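Local coordinates for uncharacterized protein (Bdellovibrio bacteriovorus, PDB 3TM8), which is an unconventional HD-GYP protein that binds two iron ions and probably acts on cyclic-di-GMP as a phosphodiesterase, at residues L185-T188 / K192-L195; N145-N150 / S155-I160. All coordinates share one frame; numbering follows the deposited sequence. Where two conformers were deposited one is given.

Interaction 1 of 2, residues L185-T188 / K192-L195; sequences LGIT and KTQL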
ATOM      1  N   LEU A 185      18.556   9.080  -1.575  1.00 13.85           N
ATOM      2  CA  LEU A 185      19.762   8.273  -1.705  1.00 14.74           C
ATOM      3  C   LEU A 185      20.395   8.365  -3.087  1.00 15.84           C
ATOM      4  O   LEU A 185      21.473   7.819  -3.312  1.00 18.82           O
ATOM      5  CB  LEU A 185      19.448   6.814  -1.403  1.00 13.36           C
ATOM      6  CG  LEU A 185      19.018   6.531   0.033  1.00 12.57           C
ATOM      7  CD1 LEU A 185      18.495   5.115   0.157  1.00 13.17           C
ATOM      8  CD2 LEU A 185      20.186   6.756   0.989  1.00 13.96           C
ATOM      9  N   GLY A 186      19.712   9.026  -4.013  1.00 15.40           N
ATOM     10  CA  GLY A 186      20.228   9.198  -5.360  1.00 16.59           C
ATOM     11  C   GLY A 186      20.018   7.999  -6.269  1.00 16.30           C
ATOM     12  O   GLY A 186      20.738   7.827  -7.252  1.00 17.56           O
ATOM     13  N   ILE A 187      19.035   7.165  -5.949  1.00 16.40           N
ATOM     14  CA  ILE A 187      18.670   6.057  -6.827  1.00 17.50           C
ATOM     15  C   ILE A 187      17.710   6.549  -7.901  1.00 18.37           C
ATOM     16  O   ILE A 187      16.517   6.716  -7.644  1.00 19.99           O
ATOM     17  CB  ILE A 187      17.998   4.918  -6.049  1.00 17.19           C
ATOM     18  CG1 ILE A 187      18.968   4.347  -5.014  1.00 17.57           C
ATOM     19  CG2 ILE A 187      17.532   3.830  -7.005  1.00 17.94           C
ATOM     20  CD1 ILE A 187      18.312   3.413  -4.011  1.00 19.23           C
ATOM     21  N   THR A 188      18.231   6.763  -9.106  1.00 17.97           N
ATOM     22  CA  THR A 188      17.478   7.437 -10.167  1.00 18.07           C
ATOM     23  C   THR A 188      16.993   6.516 -11.291  1.00 17.34           C
ATOM     24  O   THR A 188      16.087   6.874 -12.039  1.00 19.30           O
ATOM     25  CB  THR A 188      18.308   8.567 -10.805  1.00 20.02           C
ATOM     26  OG1 THR A 188      19.481   8.007 -11.402  1.00 20.70           O
ATOM     27  CG2 THR A 188      18.719   9.596  -9.758  1.00 21.22           C
ATOM     28  N   LYS A 192      14.687   0.485 -11.638  1.00 11.71           N
ATOM     29  CA  LYS A 192      14.858   0.198 -10.219  1.00 11.66           C
ATOM     30  C   LYS A 192      13.767   0.835  -9.377  1.00 10.48           C
ATOM     31  O   LYS A 192      13.227   0.197  -8.469  1.00  9.66           O
ATOM     32  CB  LYS A 192      16.227   0.653  -9.722  1.00 14.06           C
ATOM     33  CG  LYS A 192      17.358  -0.247 -10.163  1.00 17.89           C
ATOM     34  CD  LYS A 192      18.675   0.201  -9.556  1.00 22.05           C
ATOM     35  CE  LYS A 192      19.816  -0.719  -9.968  1.00 24.97           C
ATOM     36  NZ  LYS A 192      21.138  -0.238  -9.482  1.00 27.75           N
ATOM     37  N   THR A 193      13.424   2.087  -9.657  1.00 10.06           N
ATOM     38  CA  THR A 193      12.402   2.753  -8.856  0.50  9.65           C
ATOM     39  C   THR A 193      11.031   2.123  -9.087  1.00  8.22           C
ATOM     40  O   THR A 193      10.226   2.026  -8.166  1.00  8.73           O
ATOM     41  CB  THR A 193      12.356   4.279  -9.089  0.50  9.95           C
ATOM     42  OG1 THR A 193      12.013   4.547 -10.455  0.50  9.49           O
ATOM     43  CG2 THR A 193      13.705   4.913  -8.749  0.50 12.23           C
ATOM     44  N   GLN A 194      10.768   1.673 -10.312  1.00  7.14           N
ATOM     45  CA  GLN A 194       9.517   0.978 -10.600  1.00  7.81           C
ATOM     46  C   GLN A 194       9.425  -0.322  -9.794  1.00  7.09           C
ATOM     47  O   GLN A 194       8.402  -0.613  -9.185  1.00  6.79           O
ATOM     48  CB  GLN A 194       9.395   0.672 -12.087  1.00  8.86           C
ATOM     49  CG  GLN A 194       8.152  -0.119 -12.445  1.00  9.92           C
ATOM     50  CD  GLN A 194       8.070  -0.348 -13.933  1.00 12.70           C
ATOM     51  OE1 GLN A 194       9.100  -0.504 -14.598  1.00 15.30           O
ATOM     52  NE2 GLN A 194       6.865  -0.328 -14.474  1.00 11.58           N
ATOM     53  N   LEU A 195      10.493  -1.111  -9.801  1.00  7.45           N
ATOM     54  CA  LEU A 195      10.484  -2.399  -9.112  1.00  7.84           C
ATOM     55  C   LEU A 195      10.487  -2.248  -7.589  1.00  6.33           C
ATOM     56  O   LEU A 195       9.861  -3.044  -6.890  1.00  7.34           O
ATOM     57  CB  LEU A 195      11.643  -3.279  -9.581  1.00 10.40           C
ATOM     58  CG  LEU A 195      11.545  -3.701 -11.054  1.00 12.89           C
ATOM     59  CD1 LEU A 195      12.711  -4.597 -11.431  1.00 15.06           C
ATOM     60  CD2 LEU A 195      10.203  -4.389 -11.339  1.00 15.00           C
TER

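Interaction 2 of 2, residues N145-N150 / S155-I160; sequences NFIMSN and SAVMNI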
ATOM      1  N   ASN A 145       6.076   8.388 -11.180  1.00  7.19           N
ATOM      2  CA  ASN A 145       6.024   9.650 -11.901  1.00  7.64           C
ATOM      3  C   ASN A 145       5.137  10.680 -11.217  1.00  6.93           C
ATOM      4  O   ASN A 145       5.474  11.861 -11.178  1.00  9.09           O
ATOM      5  CB  ASN A 145       5.609   9.444 -13.355  1.00  7.90           C
ATOM      6  CG  ASN A 145       5.627  10.734 -14.135  1.00  9.65           C
ATOM      7  OD1 ASN A 145       6.665  11.385 -14.237  1.00 11.05           O
ATOM      8  ND2 ASN A 145       4.481  11.116 -14.686  1.00 10.82           N
ATOM      9  N   PHE A 146       4.005  10.234 -10.679  1.00  7.52           N
ATOM     10  CA  PHE A 146       3.112  11.124  -9.952  1.00  6.80           C
ATOM     11  C   PHE A 146       3.811  11.747  -8.742  1.00  7.15           C
ATOM     12  O   PHE A 146       3.760  12.963  -8.535  1.00  8.03           O
ATOM     13  CB  PHE A 146       1.861  10.350  -9.527  1.00  6.99           C
ATOM     14  CG  PHE A 146       0.934  11.113  -8.599  1.00  7.16           C
ATOM     15  CD1 PHE A 146       0.248  12.240  -9.036  1.00  8.24           C
ATOM     16  CD2 PHE A 146       0.735  10.683  -7.290  1.00  8.01           C
ATOM     17  CE1 PHE A 146      -0.611  12.932  -8.185  1.00  9.04           C
ATOM     18  CE2 PHE A 146      -0.119  11.367  -6.437  1.00  7.89           C
ATOM     19  CZ  PHE A 146      -0.797  12.493  -6.886  1.00  8.88           C
ATOM     20  N   ILE A 147       4.463  10.911  -7.939  1.00  7.57           N
ATOM     21  CA  ILE A 147       5.147  11.393  -6.746  1.00  8.22           C
ATOM     22  C   ILE A 147       6.326  12.312  -7.111  1.00  8.37           C
ATOM     23  O   ILE A 147       6.555  13.335  -6.459  1.00 10.00           O
ATOM     24  CB  ILE A 147       5.635  10.224  -5.872  1.00  8.05           C
ATOM     25  CG1 ILE A 147       4.447   9.390  -5.361  1.00  8.26           C
ATOM     26  CG2 ILE A 147       6.499  10.741  -4.716  1.00  9.85           C
ATOM     27  CD1 ILE A 147       3.502  10.133  -4.440  1.00  8.97           C
ATOM     28  N   MET A 148       7.056  11.970  -8.172  1.00  8.13           N
ATOM     29  CA  MET A 148       8.250  12.727  -8.563  0.50 10.06           C
ATOM     30  C   MET A 148       7.915  14.053  -9.237  1.00 11.03           C
ATOM     31  O   MET A 148       8.691  15.002  -9.169  1.00 14.39           O
ATOM     32  CB  MET A 148       9.139  11.911  -9.513  0.50 12.55           C
ATOM     33  CG  MET A 148       9.913  10.767  -8.875  0.50 15.02           C
ATOM     34  SD  MET A 148      11.087  10.033 -10.039  0.50 17.74           S
ATOM     35  CE  MET A 148      12.410  11.245 -10.012  0.50 18.42           C
ATOM     36  N   SER A 149       6.765  14.113  -9.901  1.00  9.05           N
ATOM     37  CA  SER A 149       6.436  15.272 -10.740  1.00 10.71           C
ATOM     38  C   SER A 149       5.518  16.295 -10.085  1.00 11.84           C
ATOM     39  O   SER A 149       5.255  17.353 -10.658  1.00 15.20           O
ATOM     40  CB  SER A 149       5.804  14.818 -12.061  1.00 10.47           C
ATOM     41  OG  SER A 149       6.641  13.919 -12.762  1.00 11.11           O
ATOM     42  N   ASN A 150       5.015  15.978  -8.897  1.00 10.80           N
ATOM     43  CA  ASN A 150       4.102  16.865  -8.191  1.00 10.81           C
ATOM     44  C   ASN A 150       4.613  17.108  -6.788  1.00 11.89           C
ATOM     45  O   ASN A 150       4.634  16.192  -5.974  1.00 12.70           O
ATOM     46  CB  ASN A 150       2.704  16.251  -8.126  1.00 10.19           C
ATOM     47  CG  ASN A 150       2.063  16.133  -9.486  1.00  9.03           C
ATOM     48  OD1 ASN A 150       1.430  17.080  -9.973  1.00 11.28           O
ATOM     49  ND2 ASN A 150       2.227  14.973 -10.121  1.00  9.40           N
ATOM     50  N   SER A 155       2.961  14.475   0.261  1.00  9.79           N
ATOM     51  CA  SER A 155       2.272  14.989   1.440  0.50 10.49           C
ATOM     52  C   SER A 155       0.774  14.675   1.386  1.00  9.55           C
ATOM     53  O   SER A 155       0.175  14.295   2.401  1.00 10.50           O
ATOM     54  CB  SER A 155       2.514  16.492   1.607  0.50 12.63           C
ATOM     55  OG  SER A 155       2.064  17.213   0.476  0.50 14.78           O
ATOM     56  N   ALA A 156       0.170  14.813   0.210  1.00  8.25           N
ATOM     57  CA  ALA A 156      -1.248  14.504   0.062  1.00  7.93           C
ATOM     58  C   ALA A 156      -1.536  13.027   0.314  1.00  8.65           C
ATOM     59  O   ALA A 156      -2.518  12.682   0.970  1.00  9.10           O
ATOM     60  CB  ALA A 156      -1.733  14.912  -1.318  1.00  8.86           C
ATOM     61  N   VAL A 157      -0.686  12.147  -0.206  1.00  8.33           N
ATOM     62  CA  VAL A 157      -0.876  10.721   0.027  1.00  8.62           C
ATOM     63  C   VAL A 157      -0.716  10.397   1.511  1.00  8.51           C
ATOM     64  O   VAL A 157      -1.486   9.616   2.072  1.00 10.34           O
ATOM     65  CB  VAL A 157       0.068   9.860  -0.843  1.00  9.47           C
ATOM     66  CG1 VAL A 157       0.034   8.404  -0.388  1.00  9.95           C
ATOM     67  CG2 VAL A 157      -0.330   9.986  -2.323  1.00  9.31           C
ATOM     68  N   MET A 158       0.263  11.029   2.152  1.00  9.29           N
ATOM     69  CA  MET A 158       0.507  10.777   3.567  1.00 11.65           C
ATOM     70  C   MET A 158      -0.613  11.324   4.464  1.00 12.07           C
ATOM     71  O   MET A 158      -0.673  10.991   5.641  1.00 13.55           O
ATOM     72  CB  MET A 158       1.890  11.291   3.988  1.00 13.95           C
ATOM     73  CG  MET A 158       3.050  10.551   3.312  1.00 16.03           C
ATOM     74  SD  MET A 158       3.123   8.763   3.634  1.00 17.18           S
ATOM     75  CE  MET A 158       3.491   8.729   5.384  1.00 18.94           C
ATOM     76  N   ASN A 159      -1.496  12.146   3.902  1.00 12.11           N
ATOM     77  CA  ASN A 159      -2.686  12.621   4.611  1.00 14.15           C
ATOM     78  C   ASN A 159      -3.793  11.579   4.686  1.00 14.21           C
ATOM     79  O   ASN A 159      -4.761  11.743   5.430  1.00 16.47           O
ATOM     80  CB  ASN A 159      -3.274  13.852   3.921  1.00 16.24           C
ATOM     81  CG  ASN A 159      -2.517  15.118   4.225  1.00 19.13           C
ATOM     82  OD1 ASN A 159      -1.864  15.237   5.261  1.00 20.25           O
ATOM     83  ND2 ASN A 159      -2.612  16.086   3.318  1.00 20.81           N
ATOM     84  N   ILE A 160      -3.668  10.520   3.893  1.00 11.66           N
ATOM     85  CA  ILE A 160      -4.718   9.517   3.823  1.00 10.88           C
ATOM     86  C   ILE A 160      -4.434   8.422   4.849  1.00 10.17           C
ATOM     87  O   ILE A 160      -3.701   7.473   4.581  1.00 10.45           O
ATOM     88  CB  ILE A 160      -4.834   8.919   2.403  1.00 10.39           C
ATOM     89  CG1 ILE A 160      -4.887  10.036   1.347  1.00 11.24           C
ATOM     90  CG2 ILE A 160      -6.059   8.013   2.297  1.00 11.76           C
ATOM     91  CD1 ILE A 160      -4.772   9.534  -0.080  1.00 11.64           C
TER

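Interaction 1 of 2, residues L185-T188 / K192-L195
The methyl CG2 of T193 meets the backbone of I187. T193 CG2 lies 3.5 Å from I187 O, a van der Waals contact with a carbonyl oxygen and not a hydrogen bond. The same methyl reaches the branch methyl of I187; T193 CG2 and I187 CG2 are 4.3 Å apart. I187 CG2 has a second neighbour in K192, whose CB is 4.4 Å away. K192 touches through CB alone; beyond it the chain is extended. No hydrogen bond joins the two segments, and the 125 Å² they bury is small.

The rotation of T193 explains its role. OG1 sits between the backbone N and the carbonyl carbon (chi1 62°), which puts CG2 anti to the carbonyl carbon and facing the loop. OG1 is hydrogen-bonded to P190 O, one turn back in the helix. T193 was modelled in two conformers, so this account holds for one of them.

Further out, the T193 side chain also touches V144 of helix 130-149. D189 OD2 accepts a weak hydrogen bond from K192 N. I187 packs on L280 of helix 276-293, as does L185. G186, just past helix 167-185, has a positive phi of 81° and forms a Schellman motif that turns the chain into the loop.

The whole is a tight helix-loop-helix connection in the HD domain. Helix 167-185 carries the iron ligand H170, and helix 190-202 leads straight to the ligands H203 and D204, but the turn itself lies away from the metal sites.

Interaction 2 of 2, residues N145-N150 / S155-I160
V157 presents one methyl, CG2, to two side chains of helix 130-149. On one of them, F146, it meets the ring at the edge, near the ring plane; F146 CE2 and V157 CG2 are 4.3 Å apart. On the other, I147, it meets the chain end, CD1, at 4.4 Å from V157 CG2. The contact is wholly apolar and small, 73 Å² in all. V157 is about 11 Å from the iron ligand H170, side chain to side chain.

The torsions bring these groups together. F146 has CG anti to its backbone N (chi1 172°), and the ring reaches across to the short helix 153-158. I147 does not set out straight at V157. Its chain bends twice in the same sense (chi1 -63°, chi2 -64°), and this brings CD1 close. In V157, CG1 is the branch anti to N, and CG2 is the one turned to F146 and I147.

The end of helix 130-149 is held by polar side chains. N150 ND2 donates to F146 O at 3.0 Å. The bond is nearly straight and lies in the carbonyl plane on a lone pair. F146 O also lies in the plane of the N150 amide. ND2 also bonds D99 OD1, and N150 OD1 takes a bond from R108 NH1, so both ends of the amide are used. S149 OG lies near both N145 O and N145 OD1.

Around this contact, F146 packs on I112 of helix 105-125, and A156 on A109 of the same helix. I147 and V157 rest on I179 and T176 of helix 167-185.

In the fold
From the N terminus, the chain first passes two small antiparallel strand pairs and helices 82-97 and 105-125. Interaction 2 comes next. It closes the short loop between helices 130-149 and 153-158. The chain then runs into helix 167-185, and interaction 1 closes the following turn into helix 190-202. The two contacts are in series; neither nests in nor crosses the other. Their centres are 16 Å apart, and their nearest atoms are about 6 Å apart, so the two do not touch. Helices 130-149 and 167-185 relate them: the first packs on T193 as well as bearing F146 and I147, and the second receives V157 and ends just before G186.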